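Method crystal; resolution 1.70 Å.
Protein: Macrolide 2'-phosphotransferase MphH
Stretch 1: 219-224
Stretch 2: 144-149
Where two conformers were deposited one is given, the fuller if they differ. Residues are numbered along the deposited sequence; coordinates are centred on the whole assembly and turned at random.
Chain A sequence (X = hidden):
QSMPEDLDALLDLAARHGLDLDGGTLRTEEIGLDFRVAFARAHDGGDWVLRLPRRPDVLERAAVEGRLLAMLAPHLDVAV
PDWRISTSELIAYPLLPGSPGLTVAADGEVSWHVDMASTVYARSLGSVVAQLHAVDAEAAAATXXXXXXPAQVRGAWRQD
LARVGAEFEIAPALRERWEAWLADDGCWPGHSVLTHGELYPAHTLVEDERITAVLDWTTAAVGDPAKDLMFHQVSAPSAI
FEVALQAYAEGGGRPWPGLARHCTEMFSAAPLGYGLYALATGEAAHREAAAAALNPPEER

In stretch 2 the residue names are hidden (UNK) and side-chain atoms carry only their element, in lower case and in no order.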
# COMPACT_ATOMS: atom_id res chain seq x y z
N THR A 219 2.12 -4.81 -0.15
CA THR A 219 2.86 -4.45 1.05
C THR A 219 2.27 -5.06 2.32
O THR A 219 2.74 -4.76 3.43
CB THR A 219 2.95 -2.92 1.21
OG1 THR A 219 1.64 -2.34 1.13
CG2 THR A 219 3.80 -2.33 0.11
N ALA A 220 1.24 -5.90 2.19
CA ALA A 220 0.56 -6.43 3.37
C ALA A 220 1.48 -7.32 4.18
O ALA A 220 2.35 -8.01 3.65
CB ALA A 220 -0.68 -7.22 2.95
N ALA A 221 1.27 -7.30 5.50
CA ALA A 221 2.10 -8.01 6.46
C ALA A 221 1.37 -8.03 7.80
O ALA A 221 0.60 -7.12 8.10
CB ALA A 221 3.47 -7.33 6.62
N VAL A 222 1.62 -9.07 8.59
CA VAL A 222 1.16 -9.01 9.98
C VAL A 222 2.19 -8.24 10.79
O VAL A 222 3.40 -8.54 10.74
CB VAL A 222 0.90 -10.41 10.55
CG1 VAL A 222 0.67 -10.33 12.08
CG2 VAL A 222 -0.30 -11.05 9.86
N GLY A 223 1.72 -7.24 11.53
CA GLY A 223 2.63 -6.37 12.26
C GLY A 223 1.94 -5.16 12.86
O GLY A 223 0.83 -5.25 13.37
N ASP A 224 2.61 -4.02 12.78
CA ASP A 224 2.23 -2.81 13.54
C ASP A 224 0.90 -2.23 13.06
O ASP A 224 0.82 -1.77 11.91
CB ASP A 224 3.37 -1.79 13.40
CG ASP A 224 3.18 -0.52 14.25
OD1 ASP A 224 2.10 -0.30 14.83
OD2 ASP A 224 4.14 0.28 14.30
N UNK A 144 1.71 -16.37 3.02
CA UNK A 144 3.11 -16.14 2.74
C UNK A 144 3.62 -14.75 3.06
O UNK A 144 4.82 -14.50 2.92
N UNK A 145 2.74 -13.84 3.50
CA UNK A 145 3.19 -12.51 3.87
C UNK A 145 4.09 -12.58 5.10
O UNK A 145 4.06 -13.55 5.88
c UNK A 145 1.16 -11.44 2.85
c UNK A 145 0.00 -11.15 5.68
c UNK A 145 1.15 -12.10 5.27
c UNK A 145 2.00 -11.58 4.11
N UNK A 146 4.91 -11.54 5.27
CA UNK A 146 5.75 -11.41 6.45
C UNK A 146 4.89 -11.29 7.70
O UNK A 146 3.79 -10.74 7.68
o UNK A 146 8.59 -12.58 5.88
c UNK A 146 6.64 -10.18 6.33
c UNK A 146 8.86 -11.36 5.93
c UNK A 146 7.84 -10.36 5.41
o UNK A 146 9.93 -10.91 6.38
N UNK A 147 5.40 -11.83 8.81
CA UNK A 147 4.73 -11.78 10.10
C UNK A 147 5.73 -11.31 11.14
O UNK A 147 6.81 -11.91 11.27
c UNK A 147 4.17 -13.17 10.49
c UNK A 147 3.55 -13.14 11.89
c UNK A 147 3.16 -13.66 9.44
N UNK A 148 5.38 -10.25 11.87
CA UNK A 148 6.22 -9.73 12.95
C UNK A 148 5.36 -9.58 14.21
O UNK A 148 4.34 -8.89 14.18
c UNK A 148 9.98 -6.10 9.44
n UNK A 148 9.49 -7.15 10.10
c UNK A 148 6.84 -8.38 12.57
n UNK A 148 10.90 -6.28 8.50
c UNK A 148 8.48 -7.07 11.15
c UNK A 148 7.95 -8.46 11.52
n UNK A 148 9.57 -4.88 9.73
N UNK A 149 5.79 -10.22 15.30
CA UNK A 149 5.36 -10.07 16.68
C UNK A 149 5.46 -8.59 17.05
O UNK A 149 6.06 -7.83 16.30
c UNK A 149 6.25 -10.90 17.60
o UNK A 149 7.56 -10.35 17.64
O HOH W 1 4.86 -9.18 3.65

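Position 144 has backbone atoms alone and touches nothing on stretch 1. Its phi/psi of 107/-3, just after a helix ends, would jam a CB against the carbonyl O of the preceding residue, which by itself calls for glycine: Gly-144.

Position 145 carries four carbons, forked at the first, with one arm two carbons long. Its CA-to-CB bond points toward stretch 1, and the CB of position 145 lies 3.6 Å from Ala-220 O. With chi1 at 62° (p) and chi2 at 174° (t), the end carbon of position 145's longer arm comes to 3.9 Å from Ala-221 CA and 4.2 Å from Val-222 CG2, an apolar contact in a buried setting. The fork is that of isoleucine: Ile-145.

Position 146 has three carbons in a row, the third bearing two oxygens. The CB of position 146 sits 4.3 Å from Ala-221 CB, but the end of the side chain leads away, so its bonding to stretch 1 is left to the backbone. Val-222 N donates to the O of position 146 at 2.9 Å with an N-H...O angle of 150°. Water 1 accepts from the N of position 146 at 2.9 Å and donates to Ala-220 O at 2.8 Å, linking the two stretches where those two atoms are not directly bonded. A carboxylate after two methylenes means Glu-146.

Position 147 shows one carbon carrying two more, with no heteroatom. Its chi1 is 176° (t), and one methyl carbon of position 147 meets Val-222 CG1 at 4.0 Å. The CA of position 147 makes a CA-H...O contact with Val-222 O at 3.6 Å. This is Val-147.

Position 148 has three carbons, a nitrogen, then a carbon with two further nitrogens. Its CA-to-CB bond points sideways; the CB of position 148 comes within 3.9 Å of Val-222 O, the side chain's nearest approach, before its end leads away. The N of position 148 donates to Val-222 O at 2.8 Å, with an angle of 154°. The guanidinium identifies Arg-148.

Position 149 has one carbon and one oxygen, and its CA-to-CB bond points away from stretch 1. This is Ser-149, an N-cap whose hydroxyl caps a backbone N just past the stretch.

The contact therefore centres on Val-222. Its N and O bond to the residues flanking Val-147, forming a single beta bridge with CA atoms of Val-222 and Val-147 4.5 Å apart. The touching segments run 17° apart in the same general direction, as a parallel pairing requires. Val-222, whose CA-to-CB bond points toward stretch 2 with chi1 at 170° (t), packs against both Ile-145 and Val-147, adding apolar packing to the bridge. Together the stretches bury 317 Å².

Stretch 2 144-149: GIEVRS
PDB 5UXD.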